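Iron transport multicopper oxidase FET3 (Saccharomyces cerevisiae, PDB 1ZPU) oxidises Fe(2+) to Fe(3+) with molecular oxygen as a four-copper ferroxidase, feeding high-affinity iron uptake through the ferric permease FTR1, and also oxidises Cu(+). Local coordinates at residues N177-V182 / Y275-K280; E206-T211 / H241-T246; D247-I252 / K280-P285. All coordinates share one frame; numbering follows the deposited sequence.

Contact 1: residues N177-V182 / Y275-K280; sequences NLTWEV and YMVYNK. With NAG (2-acetamido-2-deoxy-beta-D-glucopyranose), chain H; NAG (2-acetamido-2-deoxy-beta-D-glucopyranose), chain B; NAG (2-acetamido-2-deoxy-beta-D-glucopyranose), chain G.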
loop_
_atom_site.group_PDB
_atom_site.type_symbol
_atom_site.label_atom_id
_atom_site.label_comp_id
_atom_site.label_asym_id
_atom_site.label_seq_id
_atom_site.Cartn_x
_atom_site.Cartn_y
_atom_site.Cartn_z
ATOM N N ASN A 177 17.196 8.033 14.940
ATOM C CA ASN A 177 18.403 7.525 15.617
ATOM C C ASN A 177 18.097 6.452 16.671
ATOM O O ASN A 177 18.349 6.615 17.858
ATOM C CB ASN A 177 19.313 8.663 16.120
ATOM C CG ASN A 177 18.553 9.925 16.433
ATOM O OD1 ASN A 177 17.731 9.925 17.327
ATOM N ND2 ASN A 177 18.829 11.006 15.716
ATOM N N LEU A 178 17.543 5.350 16.166
ATOM C CA LEU A 178 17.105 4.193 16.923
ATOM C C LEU A 178 18.242 3.247 17.229
ATOM O O LEU A 178 19.164 3.072 16.426
ATOM C CB LEU A 178 16.097 3.426 16.075
ATOM C CG LEU A 178 15.413 2.172 16.612
ATOM C CD1 LEU A 178 14.480 2.525 17.772
ATOM C CD2 LEU A 178 14.635 1.527 15.495
ATOM N N THR A 179 18.119 2.594 18.375
ATOM C CA THR A 179 19.058 1.600 18.838
ATOM C C THR A 179 18.524 0.171 18.643
ATOM O O THR A 179 17.387 -0.142 19.034
ATOM C CB THR A 179 19.327 1.863 20.301
ATOM O OG1 THR A 179 20.176 3.003 20.391
ATOM C CG2 THR A 179 19.985 0.689 20.954
ATOM N N TRP A 180 19.344 -0.684 18.029
ATOM C CA TRP A 180 19.055 -2.102 17.932
ATOM C C TRP A 180 20.204 -2.869 18.575
ATOM O O TRP A 180 21.317 -2.946 18.033
ATOM C CB TRP A 180 18.834 -2.505 16.473
ATOM C CG TRP A 180 18.607 -3.967 16.243
ATOM C CD1 TRP A 180 17.983 -4.842 17.077
ATOM C CD2 TRP A 180 18.974 -4.713 15.088
ATOM N NE1 TRP A 180 17.947 -6.093 16.521
ATOM C CE2 TRP A 180 18.541 -6.043 15.292
ATOM C CE3 TRP A 180 19.640 -4.392 13.897
ATOM C CZ2 TRP A 180 18.759 -7.063 14.357
ATOM C CZ3 TRP A 180 19.859 -5.412 12.952
ATOM C CH2 TRP A 180 19.415 -6.732 13.195
ATOM N N GLU A 181 19.932 -3.410 19.757
ATOM C CA GLU A 181 20.929 -4.163 20.526
ATOM C C GLU A 181 21.003 -5.608 20.049
ATOM O O GLU A 181 20.015 -6.335 20.120
ATOM C CB GLU A 181 20.547 -4.172 22.002
ATOM C CG GLU A 181 20.095 -2.836 22.541
ATOM C CD GLU A 181 20.514 -2.652 23.984
ATOM O OE1 GLU A 181 21.194 -1.637 24.268
ATOM O OE2 GLU A 181 20.191 -3.532 24.828
ATOM N N VAL A 182 22.168 -6.037 19.576
ATOM C CA VAL A 182 22.274 -7.384 19.023
ATOM C C VAL A 182 23.170 -8.278 19.848
ATOM O O VAL A 182 23.905 -7.795 20.697
ATOM C CB VAL A 182 22.731 -7.400 17.534
ATOM C CG1 VAL A 182 21.636 -6.829 16.632
ATOM C CG2 VAL A 182 24.058 -6.676 17.350
ATOM N N TYR A 275 21.368 2.783 14.864
ATOM C CA TYR A 275 22.494 2.079 15.451
ATOM C C TYR A 275 22.276 0.603 15.697
ATOM O O TYR A 275 21.438 0.207 16.496
ATOM C CB TYR A 275 22.910 2.734 16.768
ATOM C CG TYR A 275 22.817 4.226 16.734
ATOM C CD1 TYR A 275 21.908 4.896 17.552
ATOM C CD2 TYR A 275 23.618 4.975 15.869
ATOM C CE1 TYR A 275 21.803 6.264 17.522
ATOM C CE2 TYR A 275 23.520 6.347 15.831
ATOM C CZ TYR A 275 22.602 6.985 16.662
ATOM O OH TYR A 275 22.493 8.357 16.640
ATOM N N MET A 276 23.070 -0.209 15.012
ATOM C CA MET A 276 23.220 -1.610 15.373
ATOM C C MET A 276 24.320 -1.721 16.442
ATOM O O MET A 276 25.518 -1.546 16.161
ATOM C CB MET A 276 23.538 -2.458 14.146
ATOM C CG MET A 276 23.488 -3.935 14.397
ATOM S SD MET A 276 23.752 -4.803 12.853
ATOM C CE MET A 276 24.075 -6.468 13.422
ATOM N N VAL A 277 23.883 -1.993 17.671
ATOM C CA VAL A 277 24.746 -1.931 18.841
ATOM C C VAL A 277 25.170 -3.315 19.344
ATOM O O VAL A 277 24.363 -4.064 19.888
ATOM C CB VAL A 277 24.079 -1.140 19.999
ATOM C CG1 VAL A 277 25.015 -1.025 21.161
ATOM C CG2 VAL A 277 23.648 0.246 19.546
ATOM N N TYR A 278 26.443 -3.643 19.161
ATOM C CA TYR A 278 27.005 -4.864 19.708
ATOM C C TYR A 278 27.526 -4.566 21.099
ATOM O O TYR A 278 27.507 -5.426 21.965
ATOM C CB TYR A 278 28.159 -5.380 18.844
ATOM C CG TYR A 278 27.792 -6.074 17.547
ATOM C CD1 TYR A 278 27.284 -5.361 16.465
ATOM C CD2 TYR A 278 28.017 -7.438 17.384
ATOM C CE1 TYR A 278 26.973 -5.992 15.277
ATOM C CE2 TYR A 278 27.717 -8.079 16.192
ATOM C CZ TYR A 278 27.196 -7.352 15.145
ATOM O OH TYR A 278 26.897 -7.985 13.963
ATOM N N ASN A 279 28.003 -3.340 21.295
ATOM C CA ASN A 279 28.624 -2.931 22.546
ATOM C C ASN A 279 27.985 -1.645 23.070
ATOM O O ASN A 279 28.092 -0.582 22.455
ATOM C CB ASN A 279 30.129 -2.753 22.351
ATOM C CG ASN A 279 30.861 -2.514 23.645
ATOM O OD1 ASN A 279 30.263 -2.133 24.653
ATOM N ND2 ASN A 279 32.171 -2.765 23.627
ATOM N N LYS A 280 27.316 -1.758 24.210
ATOM C CA LYS A 280 26.504 -0.665 24.753
ATOM C C LYS A 280 27.334 0.521 25.194
ATOM O O LYS A 280 26.810 1.596 25.461
ATOM C CB LYS A 280 25.672 -1.158 25.932
ATOM C CG LYS A 280 24.457 -1.973 25.516
ATOM C CD LYS A 280 23.247 -1.672 26.407
ATOM C CE LYS A 280 23.456 -2.209 27.809
ATOM N NZ LYS A 280 23.942 -3.624 27.745
HETATM C C1 NAG H . 18.432 12.206 16.454
HETATM C C2 NAG H . 17.389 12.925 17.315
HETATM C C3 NAG H . 17.013 14.304 16.776
HETATM C C4 NAG H . 18.226 15.154 16.425
HETATM C C5 NAG H . 19.135 14.279 15.559
HETATM C C6 NAG H . 20.454 14.946 15.221
HETATM C C7 NAG H . 15.395 11.723 18.232
HETATM C C8 NAG H . 15.988 11.353 19.564
HETATM N N2 NAG H . 16.180 12.163 17.252
HETATM O O3 NAG H . 16.223 15.020 17.695
HETATM O O4 NAG H . 17.776 16.304 15.728
HETATM O O5 NAG H . 19.476 13.134 16.310
HETATM O O6 NAG H . 21.168 15.010 16.437
HETATM O O7 NAG H . 14.197 11.577 18.015
HETATM C C1 NAG B . 32.973 -2.022 24.568
HETATM C C2 NAG B . 33.757 -3.112 25.301
HETATM C C3 NAG B . 34.775 -2.480 26.237
HETATM C C4 NAG B . 35.697 -1.573 25.424
HETATM C C5 NAG B . 34.830 -0.551 24.691
HETATM C C6 NAG B . 35.628 0.374 23.794
HETATM C C7 NAG B . 32.825 -5.300 25.772
HETATM C C8 NAG B . 32.963 -6.196 26.968
HETATM N N2 NAG B . 32.872 -3.992 26.038
HETATM O O3 NAG B . 35.488 -3.487 26.920
HETATM O O4 NAG B . 36.605 -0.909 26.274
HETATM O O5 NAG B . 33.892 -1.206 23.876
HETATM O O6 NAG B . 34.783 1.460 23.502
HETATM O O7 NAG B . 32.683 -5.781 24.633
HETATM C C1 NAG G . 10.562 -1.898 15.990
HETATM C C2 NAG G . 11.484 -2.629 16.971
HETATM C C3 NAG G . 11.202 -4.126 16.962
HETATM C C4 NAG G . 9.713 -4.458 17.111
HETATM C C5 NAG G . 8.912 -3.618 16.138
HETATM C C6 NAG G . 7.452 -3.782 16.499
HETATM C C7 NAG G . 13.769 -1.964 17.546
HETATM C C8 NAG G . 15.238 -2.008 17.186
HETATM N N2 NAG G . 12.874 -2.375 16.648
HETATM O O3 NAG G . 11.897 -4.708 18.030
HETATM O O4 NAG G . 9.426 -5.796 16.740
HETATM O O5 NAG G . 9.232 -2.260 16.288
HETATM O O6 NAG G . 6.627 -3.116 15.575
HETATM O O7 NAG G . 13.436 -1.550 18.654
#
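W180 and M276 lie side by side and point the same way on the inner face of a parallel strand pair, where residues 179-181 form the outermost strand beside 271-277 in a plastocyanin-like domain. M276 runs extended, with CG anti to the backbone N (chi1 -171°); this CG meets W180 CE3 at 3.9 Å, and SD reaches obliquely toward the six-membered ring of W180, 4.8 Å from its centroid, a Met-aromatic contact. V182 binds this side together with both of its methyls: CG1 sits over the centre of the W180 ring, while CG2 lies over one face of Y278, 3.6 Å from the ring centroid, in a CH-pi contact. M276 CE closes the cluster against V182 CG2 at 3.9 Å. The strands are zipped by four backbone hydrogen bonds: Y275 N to L178 O, W180 N to Y275 O, V277 N to W180 O and V182 N to V277 O. The face carrying T179, E181, Y275 and V277 is looser. T179 CG2 touches V277 CG2, and the Y275 ring extends past L178 O to N177, its OH 3.2 Å from N177 CB. E181 meets K280 CD, the charged atoms E181 OE2 and K280 NZ remaining 4.8 Å apart, too far for a salt bridge. N177 and N279 each carry an N-linked NAG on ND2, and C8 of a third NAG packs 3.7 Å from W180 CB. Cohesion therefore rests on main-chain bonds and one buried apolar cluster, with the E181 and K280 charges on the looser face.

Contact 2: residues E206-T211 / H241-T246; sequences EDHEMT and HTKNDT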
loop_
_atom_site.group_PDB
_atom_site.type_symbol
_atom_site.label_atom_id
_atom_site.label_comp_id
_atom_site.label_asym_id
_atom_site.label_seq_id
_atom_site.Cartn_x
_atom_site.Cartn_y
_atom_site.Cartn_z
ATOM N N GLU A 206 25.608 -1.082 7.510
ATOM C CA GLU A 206 27.058 -1.031 7.384
ATOM C C GLU A 206 27.673 -2.390 7.675
ATOM O O GLU A 206 27.371 -2.997 8.709
ATOM C CB GLU A 206 27.630 0.023 8.327
ATOM C CG GLU A 206 29.128 0.134 8.304
ATOM C CD GLU A 206 29.671 1.033 9.398
ATOM O OE1 GLU A 206 30.913 1.098 9.538
ATOM O OE2 GLU A 206 28.875 1.663 10.125
ATOM N N ASP A 207 28.499 -2.862 6.730
ATOM C CA ASP A 207 29.253 -4.123 6.835
ATOM C C ASP A 207 28.446 -5.387 7.123
ATOM O O ASP A 207 29.002 -6.367 7.616
ATOM C CB ASP A 207 30.371 -3.997 7.868
ATOM C CG ASP A 207 31.545 -3.236 7.340
ATOM O OD1 ASP A 207 31.825 -2.116 7.850
ATOM O OD2 ASP A 207 32.170 -3.758 6.390
ATOM N N HIS A 208 27.150 -5.370 6.828
ATOM C CA HIS A 208 26.322 -6.560 6.983
ATOM C C HIS A 208 25.529 -6.818 5.717
ATOM O O HIS A 208 24.778 -5.965 5.258
ATOM C CB HIS A 208 25.332 -6.407 8.139
ATOM C CG HIS A 208 25.949 -6.458 9.504
ATOM N ND1 HIS A 208 26.762 -5.462 9.995
ATOM C CD2 HIS A 208 25.817 -7.361 10.503
ATOM C CE1 HIS A 208 27.132 -5.765 11.226
ATOM N NE2 HIS A 208 26.577 -6.916 11.554
ATOM N N GLU A 209 25.675 -8.009 5.162
ATOM C CA GLU A 209 24.849 -8.423 4.037
ATOM C C GLU A 209 23.446 -8.779 4.502
ATOM O O GLU A 209 23.233 -9.106 5.674
ATOM C CB GLU A 209 25.484 -9.615 3.322
ATOM C CG GLU A 209 26.455 -9.197 2.235
ATOM C CD GLU A 209 27.312 -10.332 1.713
ATOM O OE1 GLU A 209 27.079 -11.503 2.101
ATOM O OE2 GLU A 209 28.225 -10.043 0.908
ATOM N N MET A 210 22.497 -8.714 3.572
ATOM C CA MET A 210 21.101 -9.062 3.846
ATOM C C MET A 210 20.618 -10.141 2.901
ATOM O O MET A 210 20.794 -10.036 1.683
ATOM C CB MET A 210 20.211 -7.841 3.713
ATOM C CG MET A 210 20.529 -6.780 4.705
ATOM S SD MET A 210 19.469 -5.358 4.538
ATOM C CE MET A 210 19.825 -4.789 2.881
ATOM N N THR A 211 20.021 -11.186 3.469
ATOM C CA THR A 211 19.505 -12.294 2.669
ATOM C C THR A 211 17.995 -12.211 2.585
ATOM O O THR A 211 17.291 -12.475 3.558
ATOM C CB THR A 211 19.896 -13.644 3.246
ATOM O OG1 THR A 211 21.293 -13.625 3.572
ATOM C CG2 THR A 211 19.618 -14.743 2.228
ATOM N N HIS A 241 22.927 -12.091 9.661
ATOM C CA HIS A 241 23.743 -12.822 10.615
ATOM C C HIS A 241 24.825 -11.911 11.184
ATOM O O HIS A 241 25.614 -11.313 10.436
ATOM C CB HIS A 241 24.333 -14.100 10.000
ATOM C CG HIS A 241 24.936 -15.039 11.011
ATOM N ND1 HIS A 241 24.183 -15.721 11.947
ATOM C CD2 HIS A 241 26.220 -15.423 11.218
ATOM C CE1 HIS A 241 24.975 -16.470 12.694
ATOM N NE2 HIS A 241 26.215 -16.314 12.268
ATOM N N THR A 242 24.846 -11.820 12.512
ATOM C CA THR A 242 25.736 -10.917 13.228
ATOM C C THR A 242 27.152 -11.489 13.360
ATOM O O THR A 242 27.346 -12.704 13.306
ATOM C CB THR A 242 25.147 -10.546 14.618
ATOM O OG1 THR A 242 25.039 -11.716 15.429
ATOM C CG2 THR A 242 23.756 -9.920 14.469
ATOM N N LYS A 243 28.121 -10.590 13.534
ATOM C CA LYS A 243 29.538 -10.912 13.597
ATOM C C LYS A 243 29.941 -11.493 14.945
ATOM O O LYS A 243 29.169 -11.442 15.895
ATOM C CB LYS A 243 30.352 -9.644 13.334
ATOM C CG LYS A 243 29.831 -8.821 12.185
ATOM C CD LYS A 243 30.918 -8.068 11.435
ATOM C CE LYS A 243 30.331 -7.529 10.123
ATOM N NZ LYS A 243 31.334 -7.139 9.071
ATOM N N ASN A 244 31.160 -12.034 15.022
ATOM C CA ASN A 244 31.665 -12.616 16.260
ATOM C C ASN A 244 32.187 -11.596 17.267
ATOM O O ASN A 244 32.226 -11.875 18.466
ATOM C CB ASN A 244 32.701 -13.705 15.972
ATOM C CG ASN A 244 32.063 -14.967 15.421
ATOM O OD1 ASN A 244 30.840 -15.034 15.277
ATOM N ND2 ASN A 244 32.884 -15.971 15.102
ATOM N N ASP A 245 32.568 -10.416 16.785
ATOM C CA ASP A 245 33.100 -9.366 17.651
ATOM C C ASP A 245 32.037 -8.465 18.285
ATOM O O ASP A 245 31.160 -7.912 17.608
ATOM C CB ASP A 245 34.092 -8.506 16.883
ATOM C CG ASP A 245 35.333 -9.262 16.498
ATOM O OD1 ASP A 245 35.754 -9.121 15.327
ATOM O OD2 ASP A 245 35.888 -9.994 17.356
ATOM N N THR A 246 32.146 -8.309 19.596
ATOM C CA THR A 246 31.339 -7.353 20.336
ATOM C C THR A 246 32.131 -6.045 20.478
ATOM O O THR A 246 31.876 -5.240 21.363
ATOM C CB THR A 246 30.913 -7.967 21.696
ATOM O OG1 THR A 246 30.037 -9.070 21.433
ATOM C CG2 THR A 246 30.161 -6.966 22.584
#
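K243 sends CG away from its own carbonyl carbon (chi1 -44°), beside the backbone N, and H208 does the same (chi1 -72°); the lysine chain, bent at chi2 and extended beyond, then lies at a slant over the imidazole. The two belong to loops of the middle plastocyanin-like (cupredoxin) domain: residues 206-209 join strand 201-205 to strand 210-215, and the loop containing K243 follows strand 235-241. K243 CE stands over one face of the H208 ring, displaced toward the rim, in a CH-pi contact 4.1 Å from the centroid, while K243 CG approaches H208 NE2 at 3.8 Å. The ammonium group goes past the ring to the preceding residue, where K243 NZ bonds D207 O at 2.9 Å, lying in the carbonyl plane on a lone pair. The carboxylate of D207 is less engaged: OD2 is 4.4 Å from K243 NZ, beyond a salt bridge, although its charge is likely to add some attraction. Both ring nitrogens of H208 are held. ND1 donates an almost straight bond to E206 O at 2.8 Å, with that oxygen in the ring plane, and NE2 is hydrogen-bonded to Y278 OH. F250 meets the same imidazole edge-to-face, so the ring is both pinned and packed. T242, with its CB turned from the other loop, hydrogen-bonds Q183 and T186 through OG1, and H241 finds its polar partners in T187 and D185. The imidazole of H208 also nears the H241 backbone, H208 CD2 lying 4.0 Å from H241 O.

Contact 3: residues D247-I252 / K280-P285; sequences DKNFAI and KTAALP. With NAG (2-acetamido-2-deoxy-beta-D-glucopyranose), chain B.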
loop_
_atom_site.group_PDB
_atom_site.type_symbol
_atom_site.label_atom_id
_atom_site.label_comp_id
_atom_site.label_asym_id
_atom_site.label_seq_id
_atom_site.Cartn_x
_atom_site.Cartn_y
_atom_site.Cartn_z
ATOM N N ASP A 247 33.080 -5.824 19.577
ATOM C CA ASP A 247 33.989 -4.700 19.722
ATOM C C ASP A 247 33.486 -3.389 19.094
ATOM O O ASP A 247 33.739 -2.316 19.634
ATOM C CB ASP A 247 35.409 -5.074 19.264
ATOM C CG ASP A 247 35.607 -4.924 17.764
ATOM O OD1 ASP A 247 34.790 -5.459 16.977
ATOM O OD2 ASP A 247 36.595 -4.264 17.375
ATOM N N LYS A 248 32.759 -3.481 17.983
ATOM C CA LYS A 248 32.352 -2.298 17.220
ATOM C C LYS A 248 30.839 -2.197 17.024
ATOM O O LYS A 248 30.141 -3.204 16.995
ATOM C CB LYS A 248 33.034 -2.307 15.855
ATOM C CG LYS A 248 32.953 -0.985 15.130
ATOM C CD LYS A 248 33.027 -1.182 13.627
ATOM C CE LYS A 248 33.098 0.154 12.900
ATOM N NZ LYS A 248 34.465 0.740 13.041
ATOM N N ASN A 249 30.336 -0.975 16.888
ATOM C CA ASN A 249 28.934 -0.769 16.495
ATOM C C ASN A 249 28.789 -0.327 15.037
ATOM O O ASN A 249 29.681 0.288 14.455
ATOM C CB ASN A 249 28.205 0.214 17.422
ATOM C CG ASN A 249 28.143 -0.263 18.862
ATOM O OD1 ASN A 249 27.813 -1.408 19.142
ATOM N ND2 ASN A 249 28.470 0.628 19.786
ATOM N N PHE A 250 27.643 -0.640 14.454
ATOM C CA PHE A 250 27.432 -0.443 13.027
ATOM C C PHE A 250 26.202 0.400 12.729
ATOM O O PHE A 250 25.227 0.385 13.472
ATOM C CB PHE A 250 27.303 -1.792 12.347
ATOM C CG PHE A 250 28.527 -2.631 12.441
ATOM C CD1 PHE A 250 28.746 -3.449 13.545
ATOM C CD2 PHE A 250 29.471 -2.619 11.417
ATOM C CE1 PHE A 250 29.873 -4.232 13.625
ATOM C CE2 PHE A 250 30.597 -3.405 11.494
ATOM C CZ PHE A 250 30.793 -4.213 12.600
ATOM N N ALA A 251 26.261 1.128 11.626
ATOM C CA ALA A 251 25.191 2.041 11.255
ATOM C C ALA A 251 24.081 1.325 10.486
ATOM O O ALA A 251 24.360 0.588 9.530
ATOM C CB ALA A 251 25.756 3.160 10.428
ATOM N N ILE A 252 22.838 1.512 10.929
ATOM C CA ILE A 252 21.647 1.114 10.177
ATOM C C ILE A 252 21.221 2.364 9.413
ATOM O O ILE A 252 20.939 3.401 10.003
ATOM C CB ILE A 252 20.489 0.662 11.106
ATOM C CG1 ILE A 252 20.891 -0.533 11.964
ATOM C CG2 ILE A 252 19.226 0.338 10.295
ATOM C CD1 ILE A 252 19.970 -0.745 13.136
ATOM N N LYS A 280 27.316 -1.758 24.210
ATOM C CA LYS A 280 26.504 -0.665 24.753
ATOM C C LYS A 280 27.334 0.521 25.194
ATOM O O LYS A 280 26.810 1.596 25.461
ATOM C CB LYS A 280 25.672 -1.158 25.932
ATOM C CG LYS A 280 24.457 -1.973 25.516
ATOM C CD LYS A 280 23.247 -1.672 26.407
ATOM C CE LYS A 280 23.456 -2.209 27.809
ATOM N NZ LYS A 280 23.942 -3.624 27.745
ATOM N N THR A 281 28.641 0.320 25.227
ATOM C CA THR A 281 29.534 1.229 25.880
ATOM C C THR A 281 30.465 1.874 24.850
ATOM O O THR A 281 31.060 2.922 25.100
ATOM C CB THR A 281 30.213 0.429 26.989
ATOM O OG1 THR A 281 29.921 1.031 28.247
ATOM C CG2 THR A 281 31.679 0.247 26.772
ATOM N N ALA A 282 30.521 1.265 23.670
ATOM C CA ALA A 282 31.375 1.735 22.590
ATOM C C ALA A 282 30.805 2.969 21.867
ATOM O O ALA A 282 29.706 3.423 22.171
ATOM C CB ALA A 282 31.656 0.598 21.617
ATOM N N ALA A 283 31.579 3.507 20.927
ATOM C CA ALA A 283 31.203 4.679 20.160
ATOM C C ALA A 283 29.979 4.389 19.323
ATOM O O ALA A 283 29.922 3.358 18.654
ATOM C CB ALA A 283 32.356 5.093 19.266
ATOM N N LEU A 284 28.999 5.293 19.377
ATOM C CA LEU A 284 27.831 5.239 18.506
ATOM C C LEU A 284 28.272 5.452 17.078
ATOM O O LEU A 284 29.069 6.348 16.813
ATOM C CB LEU A 284 26.847 6.328 18.896
ATOM C CG LEU A 284 26.275 6.139 20.296
ATOM C CD1 LEU A 284 25.440 7.371 20.688
ATOM C CD2 LEU A 284 25.471 4.810 20.396
ATOM N N PRO A 285 27.800 4.606 16.158
ATOM C CA PRO A 285 28.220 4.701 14.760
ATOM C C PRO A 285 27.886 6.034 14.101
ATOM O O PRO A 285 26.827 6.607 14.347
ATOM C CB PRO A 285 27.460 3.560 14.076
ATOM C CG PRO A 285 26.395 3.136 15.044
ATOM C CD PRO A 285 26.900 3.468 16.400
HETATM C C1 NAG B . 32.973 -2.022 24.568
HETATM C C2 NAG B . 33.757 -3.112 25.301
HETATM C C3 NAG B . 34.775 -2.480 26.237
HETATM C C4 NAG B . 35.697 -1.573 25.424
HETATM C C5 NAG B . 34.830 -0.551 24.691
HETATM C C6 NAG B . 35.628 0.374 23.794
HETATM C C7 NAG B . 32.825 -5.300 25.772
HETATM C C8 NAG B . 32.963 -6.196 26.968
HETATM N N2 NAG B . 32.872 -3.992 26.038
HETATM O O3 NAG B . 35.488 -3.487 26.920
HETATM O O4 NAG B . 36.605 -0.909 26.274
HETATM O O5 NAG B . 33.892 -1.206 23.876
HETATM O O6 NAG B . 34.783 1.460 23.502
HETATM O O7 NAG B . 32.683 -5.781 24.633
#
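N249 and P285 face each other where segment 247-252, which leads into strand 250-256 of the second plastocyanin-like domain's sheet, meets the loop after the neighbouring strand 271-277. The asparagine puts CG anti to its carbonyl carbon (chi1 -61°), and N249 ND2 donates to A283 O at 3.3 Å. A283 O lies close to the amide plane, but the donor stands well above the carbonyl plane, 58° out of it, and the bond is long. The same nitrogen has the methyl of A282 beside it, N249 ND2 to A282 CB 3.7 Å, whereas OD1 turns back to take a hydrogen bond from N279 N. P285 packs against the backbone of N249-A251: its CD meets N249 CB at 3.7 Å, CG lies 3.4 Å from F250 O, and CB touches the methyl of A251, CB to CB 4.0 Å. The F250 side chain leaves on the other side, and its ring meets those of H208 and Y278. Removing the amide with an alanine at N249 would probably leave A283 O and N279 N without these mates and the 280-285 loop freer to shift, though CB would still touch P285. The NAG carried by N279 lies beside T281 and A282, its C1 3.4 Å from T281 CG2. One amide thus serves as both donor and acceptor, tying the glycosylated turn to the loop beyond it, while proline supplies the apolar half of the join.

How the contacts relate
All three contacts lie together in and beside the second plastocyanin-like domain, on the same side of the chain's centre, their own centres 29 to 34 Å from it and away from the copper sites. Contacts 1 and 3 are closest, centres 7 Å apart; they share K280 and the NAG on N279, and strands 271-277 and 250-256 are sheet neighbours, with M276 N 2.7 Å from F250 O. The centre of contact 2 lies 12 Å from that of contact 1 and 13 Å from that of contact 3. Y278 bridges to it, its OH 2.7 Å from H208 NE2 and 2.9 Å from K243 N. E206 N lies 2.9 Å from A251 O, a probable hydrogen bond joining contacts 2 and 3.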